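PDB 5YS9: acyl-coenzyme A oxidase 3 from Yarrowia lipolytica, which uses FAD to oxidise acyl-CoA to trans-2-enoyl-CoA with molecular oxygen, releasing hydrogen peroxide, in peroxisomal fatty acid beta-oxidation. Local coordinates for residues 41-46 / 363-367; 321-326 / 634-638; 51-57 / 102-106; 316-320 / 639-645; 514-518 / 556-560. One frame throughout, in Å; residues are numbered along the deposited sequence.

Contact 1. Residues 41-46 / 363-367; sequences MTEFLH and YAMKM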
# COMPACT_ATOMS: atom_id res chain seq x y z
N MET A 41 -28.35 11.32 -8.52
CA MET A 41 -26.94 10.99 -8.62
C MET A 41 -26.72 9.46 -8.48
O MET A 41 -25.92 8.88 -9.20
CB MET A 41 -26.16 11.78 -7.57
CG MET A 41 -24.66 11.80 -7.77
SD MET A 41 -24.26 12.51 -9.36
CE MET A 41 -23.82 14.19 -8.91
N THR A 42 -27.48 8.82 -7.61
CA THR A 42 -27.47 7.38 -7.45
C THR A 42 -27.95 6.68 -8.72
O THR A 42 -27.37 5.65 -9.10
CB THR A 42 -28.31 6.94 -6.25
OG1 THR A 42 -27.99 7.76 -5.12
CG2 THR A 42 -28.03 5.53 -5.91
N GLU A 43 -28.98 7.23 -9.38
CA GLU A 43 -29.43 6.72 -10.72
C GLU A 43 -28.37 6.82 -11.83
O GLU A 43 -28.19 5.89 -12.62
CB GLU A 43 -30.73 7.39 -11.19
CG GLU A 43 -32.00 6.72 -10.65
CD GLU A 43 -33.24 7.57 -10.81
OE1 GLU A 43 -34.13 7.46 -9.92
OE2 GLU A 43 -33.29 8.35 -11.79
N PHE A 44 -27.65 7.93 -11.87
CA PHE A 44 -26.53 8.01 -12.79
C PHE A 44 -25.45 6.93 -12.52
O PHE A 44 -24.97 6.32 -13.44
CB PHE A 44 -25.91 9.40 -12.78
CG PHE A 44 -24.71 9.51 -13.67
CD1 PHE A 44 -24.85 9.47 -15.04
CD2 PHE A 44 -23.42 9.58 -13.14
CE1 PHE A 44 -23.74 9.55 -15.86
CE2 PHE A 44 -22.32 9.66 -13.95
CZ PHE A 44 -22.48 9.65 -15.32
N LEU A 45 -25.06 6.72 -11.26
CA LEU A 45 -24.01 5.74 -10.95
C LEU A 45 -24.39 4.33 -11.33
O LEU A 45 -23.54 3.57 -11.80
CB LEU A 45 -23.62 5.78 -9.48
CG LEU A 45 -22.81 7.01 -9.11
CD1 LEU A 45 -22.81 7.23 -7.60
CD2 LEU A 45 -21.40 6.89 -9.64
N HIS A 46 -25.65 3.98 -11.12
CA HIS A 46 -26.08 2.60 -11.34
C HIS A 46 -26.98 2.43 -12.58
O HIS A 46 -27.61 1.38 -12.72
CB HIS A 46 -26.80 2.14 -10.09
CG HIS A 46 -25.89 2.04 -8.92
ND1 HIS A 46 -24.89 1.09 -8.85
CD2 HIS A 46 -25.81 2.77 -7.78
CE1 HIS A 46 -24.27 1.21 -7.69
NE2 HIS A 46 -24.79 2.23 -7.04
N TYR A 363 -15.92 7.60 -9.30
CA TYR A 363 -17.07 7.73 -10.18
C TYR A 363 -16.69 7.30 -11.58
O TYR A 363 -17.45 6.63 -12.26
CB TYR A 363 -17.54 9.17 -10.25
CG TYR A 363 -18.60 9.58 -9.27
CD1 TYR A 363 -18.38 9.50 -7.90
CD2 TYR A 363 -19.82 10.08 -9.70
CE1 TYR A 363 -19.35 9.88 -7.01
CE2 TYR A 363 -20.78 10.46 -8.81
CZ TYR A 363 -20.54 10.36 -7.46
OH TYR A 363 -21.51 10.74 -6.58
N ALA A 364 -15.50 7.70 -11.99
CA ALA A 364 -14.95 7.41 -13.30
C ALA A 364 -14.75 5.92 -13.53
O ALA A 364 -14.97 5.41 -14.61
CB ALA A 364 -13.65 8.15 -13.51
N MET A 365 -14.29 5.23 -12.50
CA MET A 365 -14.17 3.79 -12.57
C MET A 365 -15.52 3.19 -12.94
O MET A 365 -15.61 2.43 -13.88
CB MET A 365 -13.67 3.20 -11.28
CG MET A 365 -12.17 3.28 -11.06
SD MET A 365 -11.83 3.08 -9.30
CE MET A 365 -10.11 2.83 -9.49
N LYS A 366 -16.57 3.54 -12.22
CA LYS A 366 -17.89 2.99 -12.58
C LYS A 366 -18.31 3.30 -14.06
O LYS A 366 -18.78 2.42 -14.77
CB LYS A 366 -18.96 3.44 -11.56
CG LYS A 366 -20.28 2.69 -11.58
CD LYS A 366 -20.11 1.15 -11.46
CE LYS A 366 -21.45 0.44 -11.19
NZ LYS A 366 -22.48 0.90 -12.17
N MET A 367 -18.10 4.52 -14.54
CA MET A 367 -18.46 4.86 -15.92
C MET A 367 -17.68 4.03 -16.94
O MET A 367 -18.23 3.65 -17.97
CB MET A 367 -18.26 6.37 -16.19
CG MET A 367 -19.16 7.29 -15.36
SD MET A 367 -20.85 6.70 -15.44
CE MET A 367 -21.14 5.86 -13.87
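Leu45 sets its CD2 methyl over one face of the Tyr363 ring. This CH-pi contact measures 3.8 Å from CD2 to the ring centroid, and the methyl is shifted toward the rim. The second methyl, CD1, reaches the phenol end of the ring. Met41 comes in at the edge instead, with SD near the ring plane and 5.4 Å from the centroid of Tyr363. CG of Met41 is anti to its backbone N (chi1 -166°), and a bend at chi2 brings the sulfur to that edge; the bend at chi3 only turns the terminal CE. The Tyr363 hydroxyl gives its hydrogen bond to Tyr633 O. Phe44 is packed just as closely: its CZ is 3.4 Å from Met367 SD, a Met-aromatic contact made obliquely to the ring. These side chains join helix 38-46, in the N-terminal helical region of the oxidase, to the long helix 349-385 of the C-alpha1 domain. The segment axes approach to 10.3 Å at 47°. Toward His46 the side chains pack more sparsely, though still buried, and a polar bond takes over. Lys366 NZ gives a hydrogen bond of 2.9 Å to Leu45 O, in the carbonyl plane. The same ammonium pairs with Asp370 through a salt bridge. The His46 ring only skirts this group, its ND1 staying 4.1 Å from Lys366 NZ.

Contact 2. Residues 321-326 / 634-638; sequences ITIALR and TDAFG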
# COMPACT_ATOMS: atom_id res chain seq x y z
N ILE A 321 -13.43 6.19 0.28
CA ILE A 321 -13.54 7.59 -0.06
C ILE A 321 -14.65 8.23 0.74
O ILE A 321 -14.53 9.37 1.14
CB ILE A 321 -13.66 7.83 -1.58
CG1 ILE A 321 -13.28 9.26 -1.91
CG2 ILE A 321 -15.06 7.59 -2.07
CD1 ILE A 321 -11.83 9.59 -1.67
N THR A 322 -15.74 7.51 0.95
CA THR A 322 -16.77 8.01 1.83
C THR A 322 -16.33 8.13 3.28
O THR A 322 -16.57 9.13 3.91
CB THR A 322 -18.07 7.20 1.73
OG1 THR A 322 -18.53 7.21 0.40
CG2 THR A 322 -19.12 7.79 2.59
N ILE A 323 -15.64 7.13 3.80
CA ILE A 323 -15.07 7.22 5.18
C ILE A 323 -14.18 8.45 5.33
O ILE A 323 -14.38 9.28 6.28
CB ILE A 323 -14.30 5.94 5.57
CG1 ILE A 323 -15.30 4.79 5.78
CG2 ILE A 323 -13.45 6.15 6.82
CD1 ILE A 323 -14.64 3.43 5.68
N ALA A 324 -13.22 8.60 4.41
CA ALA A 324 -12.23 9.72 4.53
C ALA A 324 -12.86 11.08 4.42
O ALA A 324 -12.45 11.97 5.16
CB ALA A 324 -11.12 9.61 3.51
N LEU A 325 -13.83 11.23 3.52
CA LEU A 325 -14.49 12.53 3.28
C LEU A 325 -15.40 12.98 4.42
O LEU A 325 -15.42 14.16 4.77
CB LEU A 325 -15.26 12.51 1.95
CG LEU A 325 -14.33 12.67 0.74
CD1 LEU A 325 -15.01 12.48 -0.60
CD2 LEU A 325 -13.60 14.01 0.76
N ARG A 326 -16.16 12.05 4.98
CA ARG A 326 -17.00 12.36 6.14
C ARG A 326 -16.15 12.72 7.33
O ARG A 326 -16.43 13.74 7.99
CB ARG A 326 -17.92 11.19 6.50
CG ARG A 326 -19.10 11.09 5.58
CD ARG A 326 -19.89 9.84 5.88
NE ARG A 326 -20.89 9.68 4.84
CZ ARG A 326 -21.81 8.71 4.76
NH1 ARG A 326 -21.85 7.73 5.64
NH2 ARG A 326 -22.66 8.73 3.72
N THR A 634 -21.03 11.77 -1.99
CA THR A 634 -20.73 10.58 -1.15
C THR A 634 -21.99 9.89 -0.67
O THR A 634 -22.05 8.65 -0.66
CB THR A 634 -19.86 10.94 0.04
OG1 THR A 634 -20.40 12.09 0.67
CG2 THR A 634 -18.50 11.28 -0.42
N ASP A 635 -23.01 10.67 -0.30
CA ASP A 635 -24.32 10.09 0.05
C ASP A 635 -24.96 9.44 -1.13
O ASP A 635 -25.75 8.53 -0.91
CB ASP A 635 -25.30 11.12 0.61
CG ASP A 635 -24.99 11.53 2.05
OD1 ASP A 635 -24.20 10.85 2.77
OD2 ASP A 635 -25.56 12.55 2.45
N ALA A 636 -24.62 9.90 -2.36
CA ALA A 636 -25.13 9.25 -3.60
C ALA A 636 -24.82 7.75 -3.76
O ALA A 636 -25.61 7.03 -4.45
CB ALA A 636 -24.68 10.01 -4.83
N PHE A 637 -23.73 7.27 -3.13
CA PHE A 637 -23.41 5.83 -3.15
C PHE A 637 -24.44 4.97 -2.41
O PHE A 637 -24.55 3.80 -2.66
CB PHE A 637 -22.07 5.55 -2.55
CG PHE A 637 -20.92 6.28 -3.19
CD1 PHE A 637 -20.64 6.13 -4.55
CD2 PHE A 637 -20.05 7.04 -2.41
CE1 PHE A 637 -19.53 6.79 -5.12
CE2 PHE A 637 -18.93 7.68 -2.97
CZ PHE A 637 -18.68 7.57 -4.32
N GLY A 638 -25.18 5.56 -1.46
CA GLY A 638 -26.24 4.85 -0.74
C GLY A 638 -25.78 3.72 0.16
O GLY A 638 -26.44 2.69 0.27
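Phe637 turns the edge of its ring to the Thr322 hydroxyl, with CD2 of Phe637 3.2 Å from OG1 of Thr322. That hydroxyl is hydrogen-bonded to Gln318 O, one turn back in its own helix. Ile321 CG2 approaches the ring obliquely, 4.0 Å from Phe637 CE2. Thr634 packs beside them through its methyl, CG2, which lies 3.7 Å from Leu325 CD1. Thr634 OG1 is hydrogen-bonded to Val630 O. Arg326 runs out extended from CG to NE and brings NH2 to 2.8 Å from Asp635 OD1. This is a salt bridge, but its hydrogen bond is weak, with an N-H...O angle of 121°. The guanidinium and carboxylate planes stand 68° apart. Thr322 CG2 rests against one face of the guanidinium. The contact ties helix 300-330 of the C-alpha1 domain to the end of helix 630-635 and the type I turn from Asp635 to Gly638. Both charged groups have further partners: Arg326 NH1 bonds to Gly649 O, and Asp635 OD2 forms a salt bridge with Arg31. The pair is therefore probably held by charge and by these outer bonds more than by a well-directed bond of its own.

Contact 3. Residues 51-57 / 102-106; sequences NVTMIER and KEALL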
# COMPACT_ATOMS: atom_id res chain seq x y z
N ASN A 51 -32.26 -0.55 -11.80
CA ASN A 51 -31.02 -1.00 -11.24
C ASN A 51 -30.89 -0.53 -9.75
O ASN A 51 -30.42 -1.31 -8.91
CB ASN A 51 -29.85 -0.48 -12.07
CG ASN A 51 -29.68 -1.20 -13.42
OD1 ASN A 51 -30.23 -2.24 -13.65
ND2 ASN A 51 -28.86 -0.61 -14.30
N VAL A 52 -31.32 0.70 -9.44
CA VAL A 52 -31.14 1.25 -8.11
C VAL A 52 -31.98 0.49 -7.16
O VAL A 52 -31.48 0.10 -6.12
CB VAL A 52 -31.38 2.78 -8.01
CG1 VAL A 52 -31.49 3.28 -6.56
CG2 VAL A 52 -30.24 3.53 -8.69
N THR A 53 -33.23 0.22 -7.52
CA THR A 53 -34.11 -0.54 -6.62
C THR A 53 -33.55 -1.94 -6.40
O THR A 53 -33.62 -2.48 -5.29
CB THR A 53 -35.54 -0.70 -7.16
OG1 THR A 53 -35.45 -1.36 -8.42
CG2 THR A 53 -36.26 0.65 -7.28
N MET A 54 -32.99 -2.53 -7.45
CA MET A 54 -32.43 -3.87 -7.33
C MET A 54 -31.25 -3.89 -6.31
O MET A 54 -31.19 -4.72 -5.40
CB MET A 54 -31.95 -4.40 -8.67
CG MET A 54 -31.55 -5.85 -8.58
SD MET A 54 -30.60 -6.42 -10.00
CE MET A 54 -31.81 -7.36 -10.90
N ILE A 55 -30.32 -2.97 -6.49
CA ILE A 55 -29.20 -2.82 -5.61
C ILE A 55 -29.67 -2.53 -4.19
O ILE A 55 -29.08 -3.01 -3.24
CB ILE A 55 -28.31 -1.69 -6.14
CG1 ILE A 55 -27.51 -2.24 -7.32
CG2 ILE A 55 -27.37 -1.10 -5.07
CD1 ILE A 55 -26.78 -1.17 -8.08
N GLU A 56 -30.70 -1.73 -4.04
CA GLU A 56 -31.20 -1.45 -2.72
C GLU A 56 -31.74 -2.71 -2.08
O GLU A 56 -31.56 -2.95 -0.91
CB GLU A 56 -32.26 -0.37 -2.79
CG GLU A 56 -31.68 1.01 -2.67
CD GLU A 56 -32.63 2.09 -3.14
OE1 GLU A 56 -33.79 1.78 -3.43
OE2 GLU A 56 -32.19 3.25 -3.21
N ARG A 57 -32.42 -3.51 -2.88
CA ARG A 57 -32.98 -4.76 -2.42
C ARG A 57 -31.90 -5.72 -1.97
O ARG A 57 -31.99 -6.30 -0.91
CB ARG A 57 -33.71 -5.40 -3.59
CG ARG A 57 -35.12 -5.86 -3.30
CD ARG A 57 -35.39 -7.21 -3.94
NE ARG A 57 -34.87 -7.33 -5.29
CZ ARG A 57 -34.21 -8.39 -5.75
NH1 ARG A 57 -33.98 -9.43 -4.98
NH2 ARG A 57 -33.77 -8.39 -7.00
N LYS A 102 -27.78 -11.83 -13.19
CA LYS A 102 -27.47 -10.43 -12.90
C LYS A 102 -27.55 -10.17 -11.38
O LYS A 102 -26.73 -9.47 -10.79
CB LYS A 102 -28.42 -9.49 -13.67
CG LYS A 102 -28.05 -8.02 -13.63
CD LYS A 102 -29.14 -7.12 -14.20
CE LYS A 102 -28.57 -5.78 -14.69
NZ LYS A 102 -29.54 -4.64 -14.55
N GLU A 103 -28.57 -10.74 -10.76
CA GLU A 103 -28.76 -10.54 -9.35
C GLU A 103 -27.63 -11.18 -8.56
O GLU A 103 -27.11 -10.58 -7.63
CB GLU A 103 -30.09 -11.13 -8.92
CG GLU A 103 -31.27 -10.30 -9.37
CD GLU A 103 -32.57 -10.96 -9.04
OE1 GLU A 103 -32.71 -12.19 -9.19
OE2 GLU A 103 -33.47 -10.23 -8.63
N ALA A 104 -27.29 -12.40 -8.96
CA ALA A 104 -26.29 -13.21 -8.30
C ALA A 104 -24.90 -12.57 -8.42
O ALA A 104 -24.19 -12.41 -7.43
CB ALA A 104 -26.30 -14.62 -8.86
N LEU A 105 -24.52 -12.13 -9.60
CA LEU A 105 -23.25 -11.41 -9.76
C LEU A 105 -23.15 -10.17 -8.84
O LEU A 105 -22.13 -9.94 -8.19
CB LEU A 105 -23.03 -11.00 -11.22
CG LEU A 105 -21.70 -10.27 -11.51
CD1 LEU A 105 -20.51 -11.18 -11.20
CD2 LEU A 105 -21.63 -9.77 -12.95
N LEU A 106 -24.24 -9.41 -8.79
CA LEU A 106 -24.28 -8.13 -8.16
C LEU A 106 -24.40 -8.32 -6.64
O LEU A 106 -23.81 -7.57 -5.89
CB LEU A 106 -25.41 -7.32 -8.76
CG LEU A 106 -25.32 -5.83 -9.07
CD1 LEU A 106 -24.01 -5.37 -9.70
CD2 LEU A 106 -26.51 -5.48 -9.99
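Met54 reaches from helix 49-63 to the aliphatic part of Glu103. Its terminal CE lies 3.4 Å from Glu103 CG, and the two side chains cross at about a right angle. A chi1 of -172° sends the Met54 chain straight out from its helix, and it bends only at its end, which turns CE toward the glutamate. Its sulfur faces Leu106, with SD 4.2 Å from CD2. Leu106 CD2 also meets Ile55 CG1, on the more buried side. Glu103 does two jobs. Its CG supports the methionine, while OE2 forms a salt bridge with Arg57 NH2. The modelled separation is very short, so its exact length is doubtful. The guanidinium and carboxylate planes are 61° apart, and OE2 lies at the guanidinium edge. OE1 accepts a bond from the backbone N of Thr100 near the start of helix 101-111. With an alanine here, Arg57 would probably lose its acidic mate and the methyl end of Met54 would have less to rest on. Lys102 stretches past Met54 and brings NZ to 2.7 Å from Asn51 OD1, while Asn51 ND2 bonds to His46 O. The result is an apolar centre with charged groups toward solvent. It joins two helices whose segments here cross at -56°, within the N-terminal helical domain of the acyl-CoA oxidase family.

Contact 4. Residues 316-320 / 639-645; sequences VSQRF and LSDWFIN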
# COMPACT_ATOMS: atom_id res chain seq x y z
N VAL A 316 -15.52 -1.11 -3.96
CA VAL A 316 -14.67 -0.96 -2.79
C VAL A 316 -14.27 0.49 -2.56
O VAL A 316 -14.34 0.96 -1.45
CB VAL A 316 -13.42 -1.88 -2.84
CG1 VAL A 316 -12.49 -1.68 -1.62
CG2 VAL A 316 -13.88 -3.31 -2.85
N SER A 317 -13.82 1.18 -3.59
CA SER A 317 -13.32 2.53 -3.43
C SER A 317 -14.31 3.50 -2.78
O SER A 317 -13.89 4.31 -1.94
CB SER A 317 -12.86 3.11 -4.77
OG SER A 317 -11.69 2.47 -5.21
N GLN A 318 -15.58 3.43 -3.19
CA GLN A 318 -16.62 4.32 -2.69
C GLN A 318 -16.77 4.30 -1.16
O GLN A 318 -17.17 5.30 -0.51
CB GLN A 318 -17.96 3.97 -3.35
CG GLN A 318 -18.43 2.55 -3.08
CD GLN A 318 -19.83 2.23 -3.60
OE1 GLN A 318 -20.55 3.08 -4.06
NE2 GLN A 318 -20.21 0.99 -3.48
N ARG A 319 -16.47 3.15 -0.57
CA ARG A 319 -16.59 2.96 0.86
C ARG A 319 -15.54 3.83 1.56
O ARG A 319 -15.85 4.61 2.45
CB ARG A 319 -16.39 1.49 1.18
CG ARG A 319 -16.70 1.06 2.61
CD ARG A 319 -16.19 -0.37 2.87
NE ARG A 319 -15.80 -0.56 4.27
CZ ARG A 319 -15.13 -1.60 4.76
NH1 ARG A 319 -14.70 -2.58 3.97
NH2 ARG A 319 -14.86 -1.62 6.06
N PHE A 320 -14.29 3.62 1.19
CA PHE A 320 -13.18 4.34 1.79
C PHE A 320 -13.10 5.82 1.50
O PHE A 320 -12.76 6.61 2.36
CB PHE A 320 -11.90 3.55 1.59
CG PHE A 320 -11.99 2.21 2.23
CD1 PHE A 320 -11.84 2.08 3.59
CD2 PHE A 320 -12.35 1.11 1.50
CE1 PHE A 320 -11.97 0.86 4.19
CE2 PHE A 320 -12.49 -0.11 2.10
CZ PHE A 320 -12.30 -0.23 3.45
N LEU A 639 -24.66 3.90 0.81
CA LEU A 639 -24.10 2.89 1.69
C LEU A 639 -24.66 3.09 3.09
O LEU A 639 -24.55 4.16 3.62
CB LEU A 639 -22.57 3.01 1.73
CG LEU A 639 -21.83 2.77 0.39
CD1 LEU A 639 -20.37 3.09 0.51
CD2 LEU A 639 -22.05 1.34 -0.11
N SER A 640 -25.24 2.05 3.67
CA SER A 640 -25.63 2.07 5.06
C SER A 640 -24.38 1.89 5.93
O SER A 640 -23.28 1.53 5.45
CB SER A 640 -26.64 0.97 5.38
OG SER A 640 -26.06 -0.31 5.19
N ASP A 641 -24.56 2.14 7.23
CA ASP A 641 -23.47 2.07 8.13
C ASP A 641 -22.90 0.63 8.15
O ASP A 641 -21.72 0.41 8.40
CB ASP A 641 -23.92 2.50 9.51
CG ASP A 641 -24.11 4.00 9.65
OD1 ASP A 641 -23.67 4.76 8.77
OD2 ASP A 641 -24.68 4.41 10.70
N TRP A 642 -23.74 -0.36 7.87
CA TRP A 642 -23.28 -1.74 7.85
C TRP A 642 -22.22 -1.95 6.76
O TRP A 642 -21.24 -2.65 7.03
CB TRP A 642 -24.46 -2.65 7.67
CG TRP A 642 -24.21 -4.15 7.81
CD1 TRP A 642 -24.34 -4.89 8.95
CD2 TRP A 642 -23.84 -5.07 6.76
NE1 TRP A 642 -24.07 -6.19 8.67
CE2 TRP A 642 -23.77 -6.34 7.34
CE3 TRP A 642 -23.55 -4.94 5.40
CZ2 TRP A 642 -23.41 -7.48 6.62
CZ3 TRP A 642 -23.21 -6.09 4.65
CH2 TRP A 642 -23.16 -7.34 5.27
N PHE A 643 -22.40 -1.32 5.57
CA PHE A 643 -21.43 -1.42 4.42
C PHE A 643 -20.19 -0.58 4.62
O PHE A 643 -19.09 -0.93 4.12
CB PHE A 643 -22.07 -1.07 3.05
CG PHE A 643 -22.92 -2.16 2.50
CD1 PHE A 643 -22.37 -3.17 1.75
CD2 PHE A 643 -24.26 -2.23 2.79
CE1 PHE A 643 -23.16 -4.23 1.27
CE2 PHE A 643 -25.06 -3.26 2.31
CZ PHE A 643 -24.51 -4.26 1.56
N ILE A 644 -20.37 0.54 5.30
CA ILE A 644 -19.28 1.41 5.67
C ILE A 644 -18.35 0.71 6.63
O ILE A 644 -17.15 0.79 6.49
CB ILE A 644 -19.84 2.69 6.31
CG1 ILE A 644 -20.59 3.51 5.26
CG2 ILE A 644 -18.75 3.51 6.97
CD1 ILE A 644 -19.69 4.27 4.33
N ASN A 645 -18.93 0.05 7.63
CA ASN A 645 -18.21 -0.79 8.56
C ASN A 645 -17.01 -0.10 9.18
O ASN A 645 -15.97 -0.70 9.34
CB ASN A 645 -17.83 -2.13 7.94
CG ASN A 645 -17.67 -3.23 8.97
OD1 ASN A 645 -17.10 -4.25 8.68
ND2 ASN A 645 -18.16 -3.01 10.16
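Arg319 extends from helix 300-330 to the end of the short helix 641-644. Its NE gives a hydrogen bond of 2.9 Å to Ile644 O, with an N-H...O angle of 152°. The donor sits above the carbonyl plane, 54° out of it. NH2 adds a weak second bond to the same oxygen. The arginine chain is fully extended from chi1 (-170°) to NE, and this carries the guanidinium far enough. Phe320 CZ lies over the centre of one guanidinium face. Asn645 runs alongside Arg319 in the same direction, with CB 3.6 Å from NH2. Leu639 places CD1 3.8 Å from Arg319 CA, and its CD2 touches Gln318 NE2. A leucine in place of Arg319 would lose both bonds and is likely to leave the Ile644 carbonyl without these donors. Around the contact, helix 49-63 packs on Leu639 and Phe643 through Met59, while helices 391-428 and 441-448 line other faces of segment 316-320.

Contact 5. Residues 514-518 / 556-560; sequences WEKVA and IHTRK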
# COMPACT_ATOMS: atom_id res chain seq x y z
N TRP A 514 -5.99 14.36 -24.36
CA TRP A 514 -5.68 12.94 -24.04
C TRP A 514 -5.53 12.06 -25.29
O TRP A 514 -4.73 11.10 -25.29
CB TRP A 514 -6.71 12.35 -23.04
CG TRP A 514 -6.40 12.79 -21.68
CD1 TRP A 514 -7.04 13.75 -20.95
CD2 TRP A 514 -5.28 12.37 -20.90
NE1 TRP A 514 -6.38 13.94 -19.75
CE2 TRP A 514 -5.30 13.11 -19.70
CE3 TRP A 514 -4.24 11.44 -21.11
CZ2 TRP A 514 -4.34 12.93 -18.68
CZ3 TRP A 514 -3.30 11.24 -20.10
CH2 TRP A 514 -3.34 12.00 -18.90
N GLU A 515 -6.29 12.37 -26.34
CA GLU A 515 -6.10 11.73 -27.64
C GLU A 515 -4.75 12.08 -28.21
O GLU A 515 -4.05 11.20 -28.75
CB GLU A 515 -7.26 12.05 -28.62
CG GLU A 515 -8.61 11.47 -28.18
CD GLU A 515 -9.74 11.73 -29.17
OE1 GLU A 515 -9.58 12.54 -30.12
OE2 GLU A 515 -10.83 11.12 -29.02
N LYS A 516 -4.32 13.34 -28.05
CA LYS A 516 -3.03 13.69 -28.56
C LYS A 516 -1.89 12.90 -27.92
O LYS A 516 -1.07 12.34 -28.59
CB LYS A 516 -2.71 15.19 -28.43
CG LYS A 516 -1.66 15.59 -29.48
CD LYS A 516 -0.80 16.76 -29.10
CE LYS A 516 0.32 16.99 -30.11
NZ LYS A 516 -0.11 17.74 -31.32
N VAL A 517 -1.81 12.92 -26.60
CA VAL A 517 -0.67 12.31 -25.92
C VAL A 517 -0.67 10.76 -26.06
O VAL A 517 0.39 10.18 -26.17
CB VAL A 517 -0.55 12.79 -24.44
CG1 VAL A 517 -0.39 14.32 -24.40
CG2 VAL A 517 -1.75 12.35 -23.59
N ALA A 518 -1.85 10.13 -26.10
CA ALA A 518 -1.97 8.69 -26.38
C ALA A 518 -1.46 8.36 -27.75
O ALA A 518 -0.58 7.51 -27.92
CB ALA A 518 -3.42 8.23 -26.25
N ILE A 556 -1.17 5.51 -20.92
CA ILE A 556 -1.77 6.73 -21.44
C ILE A 556 -3.10 6.42 -22.11
O ILE A 556 -4.07 7.14 -21.94
CB ILE A 556 -0.81 7.53 -22.35
CG1 ILE A 556 0.38 8.01 -21.54
CG2 ILE A 556 -1.50 8.77 -22.89
CD1 ILE A 556 1.69 8.03 -22.31
N HIS A 557 -3.15 5.32 -22.83
CA HIS A 557 -4.39 4.92 -23.47
C HIS A 557 -5.53 4.63 -22.46
O HIS A 557 -6.68 5.00 -22.69
CB HIS A 557 -4.10 3.72 -24.37
CG HIS A 557 -5.32 3.02 -24.89
ND1 HIS A 557 -6.04 3.49 -25.96
CD2 HIS A 557 -5.90 1.86 -24.51
CE1 HIS A 557 -7.03 2.64 -26.21
NE2 HIS A 557 -6.95 1.63 -25.35
N THR A 558 -5.20 3.95 -21.36
CA THR A 558 -6.16 3.65 -20.32
C THR A 558 -6.65 4.96 -19.66
O THR A 558 -7.84 5.15 -19.39
CB THR A 558 -5.55 2.67 -19.30
OG1 THR A 558 -5.11 1.49 -20.00
CG2 THR A 558 -6.59 2.25 -18.22
N ARG A 559 -5.74 5.89 -19.43
CA ARG A 559 -6.14 7.13 -18.81
C ARG A 559 -7.14 7.93 -19.66
O ARG A 559 -8.14 8.51 -19.15
CB ARG A 559 -4.90 7.98 -18.51
CG ARG A 559 -5.15 9.02 -17.46
CD ARG A 559 -6.07 8.46 -16.37
NE ARG A 559 -5.88 9.14 -15.13
CZ ARG A 559 -5.04 8.79 -14.18
NH1 ARG A 559 -4.27 7.76 -14.30
NH2 ARG A 559 -4.96 9.52 -13.10
N LYS A 560 -6.83 7.96 -20.94
CA LYS A 560 -7.64 8.59 -21.94
C LYS A 560 -8.98 7.89 -22.02
O LYS A 560 -9.99 8.54 -22.11
CB LYS A 560 -6.89 8.58 -23.27
CG LYS A 560 -7.74 8.92 -24.48
CD LYS A 560 -8.00 7.70 -25.33
CE LYS A 560 -9.48 7.41 -25.42
NZ LYS A 560 -9.73 5.95 -25.56
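Ile556 pushes its CG2 methyl into a shallow hollow formed by Val517 and Ala518. The methyl lies 3.5 Å from Ala518 N and 3.7 Å from Val517 CG2. The small Ala518 side chain leaves room for it, with Ala518 CB 3.9 Å from Ile556 CG2. The anti position of CG2 relative to the Ile556 backbone N is what points it at the hollow. Trp514, on the helix that carries the hollow, is the large bump in return. Its indole lies against Arg559 with one face and meets Ile556 CG2 at its edge. Arg559 CG sits over that face, 4.1 Å from the centroid of the Trp514 six-membered ring, a CH-pi contact. Helices 507-534 and 547-573 run antiparallel here in the C-terminal helical domain of the oxidase, their segment axes at 166° and 9.0 Å apart. Arg559 lies along the indole pointing the same way, the guanidinium and ring planes only 11° apart, and its NE bonds to Ser593 OG. Phe601 meets the Trp514 ring edge-to-face. At the far end Lys560 fits against the root of Trp514, with 3.8 Å between Lys560 CB and Trp514 CB. The lysine chain then bends off, while its CG stays against Trp514 O.

Overall arrangement
Contact 1 touches contacts 2, 3 and 4. It meets contact 2 through Ala636 and Phe637, and contact 4 through Met365 on Ser317. Contacts 2 and 4 share helix 300-330, their centres 8 Å apart. Helix 38-46 of contact 1 leads into helix 49-63 of contact 3, about 14 Å away between centres. Contact 3 closes early, within the span bridged by contact 1. Contact 1 interleaves along the chain with contacts 2 and 4, so N-terminal, central and C-terminal helices meet in one body. Contact 5 falls between the two segments of contacts 2 and 4. It links two C-terminal helices and touches none of the others; its nearest centre is that of contact 1, about 22 Å away.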